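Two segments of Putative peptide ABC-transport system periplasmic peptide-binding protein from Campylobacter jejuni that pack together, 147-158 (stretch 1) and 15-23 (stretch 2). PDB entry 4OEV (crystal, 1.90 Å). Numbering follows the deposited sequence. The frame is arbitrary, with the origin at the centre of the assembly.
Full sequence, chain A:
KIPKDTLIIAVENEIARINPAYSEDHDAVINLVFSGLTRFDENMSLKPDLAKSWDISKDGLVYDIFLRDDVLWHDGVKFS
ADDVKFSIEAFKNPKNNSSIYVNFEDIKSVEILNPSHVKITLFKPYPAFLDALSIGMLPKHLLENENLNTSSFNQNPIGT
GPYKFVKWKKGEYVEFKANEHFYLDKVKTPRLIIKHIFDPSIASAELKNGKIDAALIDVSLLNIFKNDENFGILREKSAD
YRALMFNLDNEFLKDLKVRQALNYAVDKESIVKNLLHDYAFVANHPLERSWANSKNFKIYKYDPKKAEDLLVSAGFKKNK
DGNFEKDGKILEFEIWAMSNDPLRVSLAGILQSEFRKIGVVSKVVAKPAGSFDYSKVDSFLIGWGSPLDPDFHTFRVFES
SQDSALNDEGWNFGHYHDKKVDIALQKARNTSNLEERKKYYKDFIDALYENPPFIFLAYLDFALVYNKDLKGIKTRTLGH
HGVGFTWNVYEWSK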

# COMPACT_ATOMS: atom_id res chain seq x y z
N ASN A 147 -22.40 -14.98 3.94
CA ASN A 147 -22.28 -13.59 3.50
C ASN A 147 -20.86 -13.16 3.74
O ASN A 147 -20.46 -12.92 4.88
CB ASN A 147 -23.27 -12.71 4.23
CG ASN A 147 -23.29 -11.27 3.70
OD1 ASN A 147 -22.35 -10.81 3.04
ND2 ASN A 147 -24.39 -10.58 3.96
N LEU A 148 -20.08 -13.09 2.67
CA LEU A 148 -18.67 -12.83 2.77
C LEU A 148 -18.38 -11.53 3.53
O LEU A 148 -17.33 -11.40 4.16
CB LEU A 148 -18.04 -12.79 1.38
CG LEU A 148 -16.51 -12.94 1.38
CD1 LEU A 148 -16.12 -14.40 1.72
CD2 LEU A 148 -15.93 -12.50 0.05
N ASN A 149 -19.32 -10.59 3.46
CA ASN A 149 -19.17 -9.28 4.09
C ASN A 149 -19.11 -9.31 5.62
O ASN A 149 -18.36 -8.56 6.24
CB ASN A 149 -20.32 -8.33 3.68
CG ASN A 149 -20.37 -8.09 2.17
OD1 ASN A 149 -19.67 -7.23 1.67
ND2 ASN A 149 -21.24 -8.80 1.47
N THR A 150 -19.92 -10.18 6.22
CA THR A 150 -20.13 -10.11 7.65
C THR A 150 -19.85 -11.43 8.37
O THR A 150 -20.05 -11.53 9.56
CB THR A 150 -21.56 -9.67 7.96
OG1 THR A 150 -22.48 -10.55 7.31
CG2 THR A 150 -21.84 -8.23 7.41
N SER A 151 -19.39 -12.44 7.63
CA SER A 151 -19.24 -13.82 8.17
C SER A 151 -18.33 -13.83 9.40
O SER A 151 -17.39 -13.04 9.46
CB SER A 151 -18.67 -14.75 7.11
OG SER A 151 -18.52 -16.09 7.58
N SER A 152 -18.62 -14.72 10.35
CA SER A 152 -17.78 -14.83 11.55
C SER A 152 -16.42 -15.42 11.19
O SER A 152 -15.44 -15.25 11.93
CB SER A 152 -18.48 -15.64 12.63
OG SER A 152 -18.80 -16.95 12.19
N PHE A 153 -16.37 -16.04 10.01
CA PHE A 153 -15.10 -16.41 9.37
C PHE A 153 -14.06 -15.33 9.43
O PHE A 153 -12.89 -15.61 9.69
CB PHE A 153 -15.34 -16.72 7.91
CG PHE A 153 -14.11 -17.15 7.15
CD1 PHE A 153 -13.35 -16.24 6.44
CD2 PHE A 153 -13.76 -18.50 7.11
CE1 PHE A 153 -12.23 -16.65 5.73
CE2 PHE A 153 -12.65 -18.92 6.41
CZ PHE A 153 -11.89 -18.00 5.72
N ASN A 154 -14.47 -14.09 9.16
CA ASN A 154 -13.54 -12.99 9.05
C ASN A 154 -12.78 -12.75 10.34
O ASN A 154 -11.75 -12.09 10.33
CB ASN A 154 -14.25 -11.70 8.59
CG ASN A 154 -14.86 -11.85 7.22
OD1 ASN A 154 -14.41 -12.66 6.43
ND2 ASN A 154 -15.89 -11.05 6.94
N GLN A 155 -13.30 -13.24 11.46
CA GLN A 155 -12.56 -13.12 12.72
C GLN A 155 -12.09 -14.50 13.21
O GLN A 155 -11.53 -14.59 14.29
CB GLN A 155 -13.42 -12.45 13.79
CG GLN A 155 -13.77 -10.97 13.52
CD GLN A 155 -14.87 -10.82 12.46
OE1 GLN A 155 -15.81 -11.61 12.42
NE2 GLN A 155 -14.74 -9.81 11.62
N ASN A 156 -12.32 -15.54 12.42
CA ASN A 156 -11.87 -16.92 12.70
C ASN A 156 -11.38 -17.57 11.41
O ASN A 156 -11.87 -18.64 11.04
CB ASN A 156 -13.00 -17.77 13.28
CG ASN A 156 -13.49 -17.27 14.62
OD1 ASN A 156 -13.08 -17.77 15.67
ND2 ASN A 156 -14.36 -16.26 14.60
N PRO A 157 -10.42 -16.93 10.71
CA PRO A 157 -10.10 -17.32 9.33
C PRO A 157 -9.47 -18.71 9.25
O PRO A 157 -8.65 -19.06 10.10
CB PRO A 157 -9.11 -16.24 8.89
CG PRO A 157 -8.42 -15.86 10.15
CD PRO A 157 -9.48 -15.92 11.22
N ILE A 158 -9.87 -19.49 8.24
CA ILE A 158 -9.22 -20.74 7.92
C ILE A 158 -8.53 -20.56 6.56
O ILE A 158 -9.18 -20.13 5.59
CB ILE A 158 -10.23 -21.92 7.86
CG1 ILE A 158 -10.75 -22.28 9.26
CG2 ILE A 158 -9.61 -23.11 7.19
CD1 ILE A 158 -9.68 -22.88 10.20
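Stretch 2 (15-23) IARINPAYS

Asn 154 is the centre of the contact and binds stretch 2 through both its side chain and its backbone. Asn 19 ND2 donates to Asn 154 OD1 at 2.8 Å, with a nearly straight N-H...O angle of 169°. The backbone N of Ile 18 donates to Asn 154 O at 2.9 Å. These two bonds hold successive residues of stretch 2 against a single residue of stretch 1.

The Asn 154 amide is fixed from its own side as well. Its ND2 donates to Leu 148 O at 3.2 Å, which ties the 3-10 segment 152-155 back to the start of the stretch and leaves OD1 facing Asn 19. Asn 19 is likewise braced: its OD1 accepts from Ala 21 N at 2.9 Å, while its ND2 reaches across. Its chi1 is t, and its CA-to-CB bond points toward stretch 1.

Two longer bonds add to these. Gln 155 NE2 donates to Ala 16 O at 3.2 Å; the CA-to-CB bond of Gln 155 points away, but its side chain folds back to make the bond. Arg 17 NH1 donates to Asn 149 O at 3.2 Å, with the acceptor near the guanidinium plane. A water extends this link, accepting from Arg 17 NH1 at 2.8 Å and donating to Asn 149 OD1 at 2.4 Å, a short distance.

Stretch 2 is mostly loop, with a brief 3-10 segment at 20-21. The two backbones come closest at Asn 154 and Arg 17, where Asn 154 CA and Arg 17 CA are 4.7 Å apart. At the other register point, Leu 148 CA and Ala 21 CA are 8.3 Å apart, so side chains fill the gap. The pairing runs in opposite senses: Leu 148 lies by Ala 21, and Asn 154 by Arg 17.

Leu 148 supplies much of the apolar packing. Its CD2 meets Ala 21 CB at 3.6 Å, and its CG lies 4.1 Å from Tyr 22 CE2. Its CD1 also approaches Asn 19 ND2 at 3.6 Å. The Tyr 22 ring presents its edge to Leu 148 O, with CE2 3.4 Å from that oxygen.

Pro 157 closes the contact beyond Asn 154. Its CG packs on Ile 18 CG2 at 3.9 Å, and its CB lies 3.4 Å from Ile 18 O. That oxygen is buried here without a hydrogen-bond partner in the model. Together the two stretches bury 519 Å², both sides summed.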

# COMPACT_ATOMS: atom_id res chain seq x y z
N ILE A 15 -6.32 -5.06 10.46
CA ILE A 15 -7.47 -5.17 9.57
C ILE A 15 -8.63 -5.81 10.33
O ILE A 15 -8.43 -6.75 11.12
CB ILE A 15 -7.11 -5.98 8.32
CG1 ILE A 15 -8.33 -6.07 7.37
CG2 ILE A 15 -6.65 -7.44 8.68
CD1 ILE A 15 -7.90 -6.39 5.97
N ALA A 16 -9.85 -5.29 10.13
CA ALA A 16 -11.00 -5.83 10.87
C ALA A 16 -11.51 -7.16 10.32
O ALA A 16 -12.23 -7.86 11.00
CB ALA A 16 -12.15 -4.84 10.89
N ARG A 17 -11.18 -7.49 9.07
CA ARG A 17 -11.65 -8.77 8.51
C ARG A 17 -10.44 -9.47 7.92
O ARG A 17 -9.82 -8.97 6.97
CB ARG A 17 -12.74 -8.53 7.44
CG ARG A 17 -14.05 -8.00 7.98
CD ARG A 17 -15.03 -7.68 6.85
NE ARG A 17 -14.68 -6.46 6.14
CZ ARG A 17 -15.39 -5.94 5.14
NH1 ARG A 17 -16.49 -6.53 4.69
NH2 ARG A 17 -15.00 -4.82 4.58
N ILE A 18 -10.02 -10.57 8.55
CA ILE A 18 -8.84 -11.26 8.07
C ILE A 18 -9.28 -12.16 6.94
O ILE A 18 -9.40 -13.38 7.10
CB ILE A 18 -8.10 -12.03 9.19
CG1 ILE A 18 -7.68 -11.06 10.32
CG2 ILE A 18 -6.83 -12.68 8.62
CD1 ILE A 18 -7.12 -11.76 11.58
N ASN A 19 -9.46 -11.55 5.78
CA ASN A 19 -10.06 -12.20 4.63
C ASN A 19 -9.48 -11.54 3.40
O ASN A 19 -9.60 -10.32 3.25
CB ASN A 19 -11.58 -12.06 4.72
CG ASN A 19 -12.30 -12.65 3.54
OD1 ASN A 19 -11.76 -12.83 2.46
ND2 ASN A 19 -13.55 -12.97 3.77
N PRO A 20 -8.79 -12.32 2.56
CA PRO A 20 -8.18 -11.81 1.33
C PRO A 20 -9.11 -10.89 0.49
O PRO A 20 -8.62 -9.95 -0.11
CB PRO A 20 -7.83 -13.09 0.56
CG PRO A 20 -7.67 -14.13 1.62
CD PRO A 20 -8.41 -13.72 2.84
N ALA A 21 -10.43 -11.14 0.49
CA ALA A 21 -11.34 -10.33 -0.31
C ALA A 21 -11.38 -8.86 0.13
O ALA A 21 -11.81 -7.99 -0.66
CB ALA A 21 -12.73 -10.89 -0.27
N TYR A 22 -10.93 -8.58 1.37
CA TYR A 22 -10.95 -7.21 1.93
C TYR A 22 -9.53 -6.71 2.24
O TYR A 22 -9.34 -5.71 2.99
CB TYR A 22 -11.87 -7.18 3.20
CG TYR A 22 -13.23 -7.73 2.82
CD1 TYR A 22 -14.07 -6.98 1.98
CD2 TYR A 22 -13.65 -8.97 3.24
CE1 TYR A 22 -15.28 -7.45 1.58
CE2 TYR A 22 -14.91 -9.49 2.83
CZ TYR A 22 -15.71 -8.72 2.01
OH TYR A 22 -16.94 -9.14 1.58
N SER A 23 -8.54 -7.32 1.59
CA SER A 23 -7.16 -6.82 1.67
C SER A 23 -7.03 -5.38 1.17
O SER A 23 -7.39 -5.10 0.03
CB SER A 23 -6.24 -7.65 0.82
OG SER A 23 -4.94 -7.10 0.86
O HOH W 1 -18.25 -5.53 2.69